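Local atomic coordinates of dihydroxyacetone kinase (Citrobacter freundii, PDB entry 1UN8), a protein that catalyses the ATP-dependent phosphorylation of dihydroxyacetone to dihydroxyacetone phosphate and works as a homodimer. Residues G103-V108 and T174-A179; I156-I161 and Y181-T186; G163-R168 and E311-K316. All coordinates share one frame; numbering follows the deposited sequence.

Interaction 1. Residues G103-V108 and T174-A179; sequences GCLLIV and TVLREA
Glu-178 OE2, on the helix that presents Val-175 and Ala-179 to Leu-105, is gripped twice by the preceding residue: Arg-177 NH2 forms a salt bridge to it at 2.7 Å, and Arg-177 NE adds a weak bond. NH2 approaches from above the carboxylate plane. The arrangement is alpha/beta layer packing, in which helix 172-184 packs on one face of the mixed sheet of the DhaK part, beside helix 155-167; the local axes of strand 104-108 and helix 174-179 come within 9.1 Å of each other, at 26°. Leu-105 carries the contact. With CG anti to the backbone N (chi1 163°), its forked end extends from the strand to the helix. There CD2 lies 3.5 Å from Val-175 CG1 and 3.9 Å from Ala-179 CB, touching two residues one helical turn apart. Leu-106 and Val-108 point to the other face of the sheet, onto helix 112-127, whereas Ile-107 meets Val-158 and His-159 of helix 155-167. The three pairs across the contact are all between apolar side chains, and no hydrogen bond joins the segments. The other branch of the leucine meets the helix more loosely, with Leu-105 CD1 at 4.2 Å from Leu-176 CD1.

Interaction 2. Residues I156-I161 and Y181-T186; sequences ILVHKI and YAASNT
Ala-182 and Ala-183, in the last turn of helix 172-184, lie against Ile-161 and Val-158 of helix 155-167, a helix-helix pair beside the sheet of the alpha/beta DhaK part in which the small alanines are consistent with the close approach, Val-158 CA and Ala-182 CA being 5.8 Å apart. Just before them, Tyr-181 belongs to the closure of the helix: its carbonyl O accepts Asn-185 ND2 at 2.8 Å with an N-H...O angle of 165°, and ND2 lies over the centre of one face of the Tyr-181 ring. At Ala-182 the methyl is held against the branch point of Ile-161. CB, CG1 and CG2 of Ile-161 all lie 3.9 Å from Ala-182 CB, so no single branch dominates. The carbonyl of Ala-182 serves the helix end as well, taking Asn-185 N and Thr-186 OG1, each at 2.8 Å from Ala-182 O, from opposite faces of its plane. Ala-183 follows with its backbone as much as its methyl, since Val-158 CG2 comes to 3.9 Å from Ala-183 CA. The other branch of this valine, CG1, is anti to the backbone N (chi1 174°), which sets CG2 beside that N and on the side of Ala-183; CG1 packs on Ile-107 instead. The side chain of Val-158 is about 9 Å from that of Lys-109, a substrate-binding residue. Asn-185 leaves the helix, its backbone bonded to Val-309. Thr-186 opens strand 186-192, spending its hydroxyl on the helix end while its methyl faces helix 155-167: Thr-186 CG2 lies 4.3 Å from Leu-157 CD1.

Interaction 3. Residues G163-R168 and E311-K316; sequences GYFAER and EESIEK
Tyr-164 crosses the side chain of Lys-316 where the C-terminal turn of helix 155-167 meets the start of helix 314-319. From the backbone, the tyrosine CB heads toward the 311-316 segment, and CG stands anti to the backbone N (chi1 178°), carrying the ring outward. Its CD2 edge points onto the face of Phe-165, 3.8 Å above the centre of that ring, while Arg-168 covers one of its own faces, with CE1 beneath the centre of the guanidinium. Arg-168 NH1 donates to Tyr-164 O at 3.0 Å and 149°, which helps to keep the guanidinium over the ring of the same residue. Farther out, CZ of Tyr-164 is 3.9 Å from Lys-316 CD, and at the tip Tyr-164 OH comes to 3.2 Å from Lys-316 CD. The approach to the ring is oblique, and the lysine meets it with its aliphatic chain. Phe-165 makes the second contact with its rim, CZ lying 3.7 Å from Ser-313 CB, near the ring plane; its ring also meets Tyr-170 edge-to-face. Ser-313 belongs to a type II' beta turn, Glu-311 to Ile-314, closed by Ile-314 N bonding to Glu-311 O. The whole is a helix C terminus packed by two aromatic side chains on a beta turn and the first part of the short helix that follows strand 301-309.

How the interactions relate
From the N terminus, the chain passes strand 104-109, then helix 155-167, which supplies 156-161 and 163-168, and then helix 172-184, where interaction 1 closes the first long loop at 174-179. Interaction 2 closes next at 181-186, spanning the shortest separation, and interaction 3 closes last, after the second sheet has been built, when 311-316 returns to helix 155-167. All three cross one another and none nests. The two helices are shared: 172-184 by interactions 1 and 2, 155-167 by interactions 2 and 3. Ile-107 on Val-158, Glu-178 on Phe-165 and Ile-161 on Ile-314 connect the first sheet, the helix pair and the segment after strand 301-309.

Interaction 1. Residues G103-V108 and T174-A179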
loop_
_atom_site.group_PDB
_atom_site.type_symbol
_atom_site.label_atom_id
_atom_site.label_comp_id
_atom_site.label_asym_id
_atom_site.label_seq_id
_atom_site.Cartn_x
_atom_site.Cartn_y
_atom_site.Cartn_z
ATOM N N GLY A 103 35.226 -7.676 7.348
ATOM C CA GLY A 103 34.786 -7.667 5.963
ATOM C C GLY A 103 33.288 -7.434 5.793
ATOM O O GLY A 103 32.537 -7.329 6.775
ATOM N N CYS A 104 32.847 -7.353 4.540
ATOM C CA CYS A 104 31.436 -7.137 4.242
ATOM C C CYS A 104 30.942 -7.964 3.068
ATOM O O CYS A 104 31.695 -8.298 2.145
ATOM C CB CYS A 104 31.168 -5.670 3.926
ATOM S SG CYS A 104 31.818 -5.172 2.329
ATOM N N LEU A 105 29.654 -8.284 3.124
ATOM C CA LEU A 105 28.988 -9.043 2.082
ATOM C C LEU A 105 28.052 -8.105 1.322
ATOM O O LEU A 105 27.159 -7.487 1.916
ATOM C CB LEU A 105 28.175 -10.179 2.700
ATOM C CG LEU A 105 27.128 -10.782 1.768
ATOM C CD1 LEU A 105 27.841 -11.393 0.570
ATOM C CD2 LEU A 105 26.288 -11.827 2.502
ATOM N N LEU A 106 28.278 -7.963 0.022
ATOM C CA LEU A 106 27.405 -7.127 -0.797
ATOM C C LEU A 106 26.294 -8.060 -1.318
ATOM O O LEU A 106 26.580 -9.114 -1.892
ATOM C CB LEU A 106 28.172 -6.527 -1.979
ATOM C CG LEU A 106 29.393 -5.641 -1.694
ATOM C CD1 LEU A 106 30.003 -5.178 -3.015
ATOM C CD2 LEU A 106 29.011 -4.451 -0.827
ATOM N N ILE A 107 25.033 -7.704 -1.077
ATOM C CA ILE A 107 23.920 -8.501 -1.570
ATOM C C ILE A 107 23.328 -7.694 -2.736
ATOM O O ILE A 107 22.738 -6.615 -2.535
ATOM C CB ILE A 107 22.853 -8.707 -0.488
ATOM C CG1 ILE A 107 23.485 -9.379 0.743
ATOM C CG2 ILE A 107 21.686 -9.555 -1.064
ATOM C CD1 ILE A 107 22.874 -10.695 1.133
ATOM N N VAL A 108 23.484 -8.209 -3.953
ATOM C CA VAL A 108 23.003 -7.505 -5.137
ATOM C C VAL A 108 21.923 -8.213 -5.956
ATOM O O VAL A 108 22.068 -9.382 -6.309
ATOM C CB VAL A 108 24.181 -7.189 -6.073
ATOM C CG1 VAL A 108 23.695 -6.465 -7.314
ATOM C CG2 VAL A 108 25.194 -6.342 -5.331
ATOM N N THR A 174 31.246 -17.608 6.200
ATOM C CA THR A 174 30.032 -18.260 6.683
ATOM C C THR A 174 28.788 -17.467 6.282
ATOM O O THR A 174 27.771 -18.037 5.880
ATOM C CB THR A 174 30.082 -18.423 8.214
ATOM O OG1 THR A 174 31.238 -19.199 8.554
ATOM C CG2 THR A 174 28.829 -19.142 8.733
ATOM N N VAL A 175 28.877 -16.150 6.397
ATOM C CA VAL A 175 27.770 -15.292 6.024
ATOM C C VAL A 175 27.431 -15.595 4.565
ATOM O O VAL A 175 26.291 -15.928 4.233
ATOM C CB VAL A 175 28.156 -13.806 6.177
ATOM C CG1 VAL A 175 26.985 -12.921 5.779
ATOM C CG2 VAL A 175 28.568 -13.523 7.616
ATOM N N LEU A 176 28.435 -15.495 3.702
ATOM C CA LEU A 176 28.260 -15.755 2.282
ATOM C C LEU A 176 27.676 -17.138 2.034
ATOM O O LEU A 176 26.710 -17.289 1.295
ATOM C CB LEU A 176 29.604 -15.620 1.562
ATOM C CG LEU A 176 29.715 -16.072 0.103
ATOM C CD1 LEU A 176 28.774 -15.264 -0.768
ATOM C CD2 LEU A 176 31.156 -15.887 -0.371
ATOM N N ARG A 177 28.264 -18.147 2.661
ATOM C CA ARG A 177 27.817 -19.522 2.493
ATOM C C ARG A 177 26.322 -19.646 2.746
ATOM O O ARG A 177 25.576 -20.132 1.902
ATOM C CB ARG A 177 28.570 -20.447 3.457
ATOM C CG ARG A 177 28.455 -21.935 3.122
ATOM C CD ARG A 177 28.685 -22.851 4.342
ATOM N NE ARG A 177 27.440 -23.176 5.056
ATOM C CZ ARG A 177 26.395 -23.826 4.525
ATOM N NH1 ARG A 177 26.422 -24.235 3.257
ATOM N NH2 ARG A 177 25.311 -24.074 5.260
ATOM N N GLU A 178 25.902 -19.209 3.924
ATOM C CA GLU A 178 24.505 -19.275 4.329
ATOM C C GLU A 178 23.600 -18.416 3.448
ATOM O O GLU A 178 22.496 -18.827 3.085
ATOM C CB GLU A 178 24.371 -18.832 5.792
ATOM C CG GLU A 178 25.029 -19.765 6.810
ATOM C CD GLU A 178 24.411 -21.152 6.822
ATOM O OE1 GLU A 178 23.190 -21.275 6.572
ATOM O OE2 GLU A 178 25.143 -22.122 7.097
ATOM N N ALA A 179 24.079 -17.219 3.123
ATOM C CA ALA A 179 23.345 -16.286 2.285
ATOM C C ALA A 179 23.076 -16.928 0.929
ATOM O O ALA A 179 21.969 -16.836 0.384
ATOM C CB ALA A 179 24.146 -15.013 2.108
#

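Interaction 2. Residues I156-I161 and Y181-T186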
loop_
_atom_site.group_PDB
_atom_site.type_symbol
_atom_site.label_atom_id
_atom_site.label_comp_id
_atom_site.label_asym_id
_atom_site.label_seq_id
_atom_site.Cartn_x
_atom_site.Cartn_y
_atom_site.Cartn_z
ATOM N N ILE A 156 15.015 -9.893 0.053
ATOM C CA ILE A 156 15.017 -9.567 1.465
ATOM C C ILE A 156 15.062 -10.806 2.345
ATOM O O ILE A 156 15.520 -10.743 3.484
ATOM C CB ILE A 156 13.806 -8.691 1.868
ATOM C CG1 ILE A 156 12.508 -9.449 1.610
ATOM C CG2 ILE A 156 13.872 -7.343 1.145
ATOM C CD1 ILE A 156 11.466 -9.241 2.715
ATOM N N LEU A 157 14.579 -11.937 1.847
ATOM C CA LEU A 157 14.648 -13.139 2.658
ATOM C C LEU A 157 16.122 -13.492 2.770
ATOM O O LEU A 157 16.556 -14.099 3.752
ATOM C CB LEU A 157 13.877 -14.287 2.018
ATOM C CG LEU A 157 12.366 -14.083 1.925
ATOM C CD1 LEU A 157 11.746 -15.358 1.365
ATOM C CD2 LEU A 157 11.783 -13.741 3.290
ATOM N N VAL A 158 16.896 -13.093 1.763
ATOM C CA VAL A 158 18.325 -13.352 1.770
ATOM C C VAL A 158 18.971 -12.421 2.794
ATOM O O VAL A 158 19.875 -12.825 3.528
ATOM C CB VAL A 158 18.944 -13.130 0.370
ATOM C CG1 VAL A 158 20.454 -13.257 0.436
ATOM C CG2 VAL A 158 18.392 -14.164 -0.602
ATOM N N HIS A 159 18.500 -11.178 2.859
ATOM C CA HIS A 159 19.046 -10.231 3.829
ATOM C C HIS A 159 18.853 -10.814 5.230
ATOM O O HIS A 159 19.749 -10.777 6.062
ATOM C CB HIS A 159 18.318 -8.878 3.770
ATOM C CG HIS A 159 18.628 -8.056 2.557
ATOM N ND1 HIS A 159 19.661 -8.357 1.695
ATOM C CD2 HIS A 159 18.087 -6.898 2.107
ATOM C CE1 HIS A 159 19.745 -7.418 0.767
ATOM N NE2 HIS A 159 18.803 -6.520 0.997
ATOM N N LYS A 160 17.666 -11.358 5.467
ATOM C CA LYS A 160 17.303 -11.925 6.759
ATOM C C LYS A 160 18.282 -12.989 7.241
ATOM O O LYS A 160 18.732 -12.967 8.386
ATOM C CB LYS A 160 15.898 -12.531 6.683
ATOM C CG LYS A 160 15.242 -12.766 8.039
ATOM C CD LYS A 160 15.170 -11.461 8.837
ATOM C CE LYS A 160 14.455 -11.660 10.165
ATOM N NZ LYS A 160 15.174 -12.603 11.069
ATOM N N ILE A 161 18.590 -13.937 6.365
ATOM C CA ILE A 161 19.513 -15.010 6.701
ATOM C C ILE A 161 20.934 -14.478 6.876
ATOM O O ILE A 161 21.617 -14.817 7.847
ATOM C CB ILE A 161 19.468 -16.106 5.613
ATOM C CG1 ILE A 161 18.299 -17.051 5.904
ATOM C CG2 ILE A 161 20.798 -16.827 5.530
ATOM C CD1 ILE A 161 18.669 -18.194 6.826
ATOM N N TYR A 181 23.063 -20.100 0.353
ATOM C CA TYR A 181 22.187 -21.238 0.605
ATOM C C TYR A 181 20.731 -20.770 0.622
ATOM O O TYR A 181 19.848 -21.434 0.076
ATOM C CB TYR A 181 22.546 -21.904 1.941
ATOM C CG TYR A 181 21.791 -23.189 2.213
ATOM C CD1 TYR A 181 21.911 -24.290 1.361
ATOM C CD2 TYR A 181 20.951 -23.307 3.319
ATOM C CE1 TYR A 181 21.213 -25.479 1.602
ATOM C CE2 TYR A 181 20.248 -24.487 3.574
ATOM C CZ TYR A 181 20.385 -25.568 2.714
ATOM O OH TYR A 181 19.702 -26.737 2.984
ATOM N N ALA A 182 20.479 -19.629 1.252
ATOM C CA ALA A 182 19.123 -19.095 1.305
ATOM C C ALA A 182 18.670 -18.740 -0.113
ATOM O O ALA A 182 17.591 -19.132 -0.552
ATOM C CB ALA A 182 19.071 -17.860 2.200
ATOM N N ALA A 183 19.507 -18.000 -0.823
ATOM C CA ALA A 183 19.189 -17.607 -2.182
ATOM C C ALA A 183 18.747 -18.829 -2.985
ATOM O O ALA A 183 17.648 -18.854 -3.537
ATOM C CB ALA A 183 20.406 -16.952 -2.837
ATOM N N SER A 184 19.598 -19.847 -3.031
ATOM C CA SER A 184 19.309 -21.072 -3.778
ATOM C C SER A 184 17.987 -21.736 -3.407
ATOM O O SER A 184 17.471 -22.565 -4.150
ATOM C CB SER A 184 20.445 -22.077 -3.590
ATOM O OG SER A 184 21.647 -21.584 -4.151
ATOM N N ASN A 185 17.439 -21.373 -2.262
ATOM C CA ASN A 185 16.182 -21.948 -1.817
ATOM C C ASN A 185 15.040 -20.939 -1.866
ATOM O O ASN A 185 14.001 -21.126 -1.228
ATOM C CB ASN A 185 16.344 -22.488 -0.397
ATOM C CG ASN A 185 17.056 -23.825 -0.362
ATOM O OD1 ASN A 185 16.449 -24.862 -0.616
ATOM N ND2 ASN A 185 18.351 -23.807 -0.061
ATOM N N THR A 186 15.230 -19.871 -2.632
ATOM C CA THR A 186 14.218 -18.842 -2.743
ATOM C C THR A 186 13.691 -18.743 -4.168
ATOM O O THR A 186 14.457 -18.626 -5.123
ATOM C CB THR A 186 14.780 -17.485 -2.278
ATOM O OG1 THR A 186 15.220 -17.604 -0.919
ATOM C CG2 THR A 186 13.717 -16.398 -2.361
#

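Interaction 3. Residues G163-R168 and E311-K316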
loop_
_atom_site.group_PDB
_atom_site.type_symbol
_atom_site.label_atom_id
_atom_site.label_comp_id
_atom_site.label_asym_id
_atom_site.label_seq_id
_atom_site.Cartn_x
_atom_site.Cartn_y
_atom_site.Cartn_z
ATOM N N GLY A 163 21.820 -11.529 7.675
ATOM C CA GLY A 163 21.840 -10.740 8.890
ATOM C C GLY A 163 21.952 -11.575 10.148
ATOM O O GLY A 163 22.673 -11.215 11.080
ATOM N N TYR A 164 21.232 -12.687 10.180
ATOM C CA TYR A 164 21.250 -13.576 11.330
ATOM C C TYR A 164 22.686 -13.937 11.698
ATOM O O TYR A 164 23.131 -13.691 12.819
ATOM C CB TYR A 164 20.480 -14.855 11.017
ATOM C CG TYR A 164 20.489 -15.852 12.147
ATOM C CD1 TYR A 164 19.577 -15.747 13.197
ATOM C CD2 TYR A 164 21.435 -16.878 12.192
ATOM C CE1 TYR A 164 19.609 -16.643 14.272
ATOM C CE2 TYR A 164 21.479 -17.777 13.262
ATOM C CZ TYR A 164 20.563 -17.655 14.299
ATOM O OH TYR A 164 20.605 -18.529 15.369
ATOM N N PHE A 165 23.408 -14.514 10.747
ATOM C CA PHE A 165 24.781 -14.923 10.973
ATOM C C PHE A 165 25.746 -13.770 11.219
ATOM O O PHE A 165 26.586 -13.851 12.110
ATOM C CB PHE A 165 25.252 -15.790 9.803
ATOM C CG PHE A 165 24.542 -17.117 9.720
ATOM C CD1 PHE A 165 24.872 -18.153 10.590
ATOM C CD2 PHE A 165 23.499 -17.311 8.820
ATOM C CE1 PHE A 165 24.168 -19.367 10.568
ATOM C CE2 PHE A 165 22.786 -18.518 8.789
ATOM C CZ PHE A 165 23.123 -19.547 9.668
ATOM N N ALA A 166 25.628 -12.692 10.450
ATOM C CA ALA A 166 26.520 -11.550 10.622
ATOM C C ALA A 166 26.444 -10.940 12.023
ATOM O O ALA A 166 27.478 -10.612 12.610
ATOM C CB ALA A 166 26.223 -10.484 9.575
ATOM N N GLU A 167 25.231 -10.782 12.553
ATOM C CA GLU A 167 25.052 -10.203 13.884
ATOM C C GLU A 167 25.659 -11.075 14.966
ATOM O O GLU A 167 26.159 -10.574 15.970
ATOM C CB GLU A 167 23.563 -9.991 14.193
ATOM C CG GLU A 167 22.976 -8.749 13.544
ATOM C CD GLU A 167 23.390 -7.465 14.242
ATOM O OE1 GLU A 167 23.306 -6.384 13.610
ATOM O OE2 GLU A 167 23.783 -7.539 15.429
ATOM N N ARG A 168 25.616 -12.383 14.742
ATOM C CA ARG A 168 26.137 -13.346 15.692
ATOM C C ARG A 168 27.623 -13.639 15.520
ATOM O O ARG A 168 28.098 -14.713 15.868
ATOM C CB ARG A 168 25.304 -14.623 15.610
ATOM C CG ARG A 168 23.879 -14.357 16.044
ATOM C CD ARG A 168 22.930 -15.521 15.856
ATOM N NE ARG A 168 21.638 -15.203 16.461
ATOM C CZ ARG A 168 20.847 -14.205 16.067
ATOM N NH1 ARG A 168 21.204 -13.421 15.052
ATOM N NH2 ARG A 168 19.706 -13.973 16.709
ATOM N N GLU A 311 14.884 -25.503 5.171
ATOM C CA GLU A 311 15.851 -26.555 5.439
ATOM C C GLU A 311 16.960 -25.941 6.288
ATOM O O GLU A 311 17.276 -24.755 6.157
ATOM C CB GLU A 311 16.463 -27.102 4.135
ATOM C CG GLU A 311 15.527 -27.899 3.209
ATOM C CD GLU A 311 15.050 -29.224 3.799
ATOM O OE1 GLU A 311 15.883 -29.945 4.388
ATOM O OE2 GLU A 311 13.849 -29.558 3.661
ATOM N N GLU A 312 17.537 -26.750 7.166
ATOM C CA GLU A 312 18.637 -26.305 8.006
ATOM C C GLU A 312 18.329 -25.063 8.837
ATOM O O GLU A 312 17.280 -24.949 9.475
ATOM C CB GLU A 312 19.869 -26.029 7.132
ATOM C CG GLU A 312 20.223 -27.141 6.130
ATOM C CD GLU A 312 20.706 -28.430 6.795
ATOM O OE1 GLU A 312 21.695 -28.377 7.566
ATOM O OE2 GLU A 312 20.100 -29.498 6.540
ATOM N N SER A 313 19.269 -24.128 8.800
ATOM C CA SER A 313 19.188 -22.889 9.549
ATOM C C SER A 313 18.202 -21.846 9.024
ATOM O O SER A 313 17.921 -20.864 9.709
ATOM C CB SER A 313 20.583 -22.266 9.620
ATOM O OG SER A 313 21.502 -23.139 10.249
ATOM N N ILE A 314 17.679 -22.043 7.819
ATOM C CA ILE A 314 16.760 -21.072 7.237
ATOM C C ILE A 314 15.650 -20.641 8.197
ATOM O O ILE A 314 15.564 -19.471 8.562
ATOM C CB ILE A 314 16.115 -21.610 5.908
ATOM C CG1 ILE A 314 17.168 -21.686 4.798
ATOM C CG2 ILE A 314 14.972 -20.703 5.468
ATOM C CD1 ILE A 314 17.768 -20.355 4.431
ATOM N N GLU A 315 14.810 -21.587 8.610
ATOM C CA GLU A 315 13.693 -21.264 9.494
ATOM C C GLU A 315 14.102 -20.565 10.785
ATOM O O GLU A 315 13.449 -19.618 11.218
ATOM C CB GLU A 315 12.899 -22.527 9.824
ATOM C CG GLU A 315 11.586 -22.232 10.515
ATOM C CD GLU A 315 10.856 -23.485 10.935
ATOM O OE1 GLU A 315 9.647 -23.414 11.244
ATOM O OE2 GLU A 315 11.500 -24.546 10.967
ATOM N N LYS A 316 15.174 -21.039 11.404
ATOM C CA LYS A 316 15.662 -20.444 12.642
ATOM C C LYS A 316 15.954 -18.972 12.396
ATOM O O LYS A 316 15.533 -18.107 13.160
ATOM C CB LYS A 316 16.939 -21.160 13.102
ATOM C CG LYS A 316 17.563 -20.598 14.372
ATOM C CD LYS A 316 18.943 -21.208 14.637
ATOM C CE LYS A 316 18.868 -22.720 14.851
ATOM N NZ LYS A 316 20.178 -23.334 15.232
#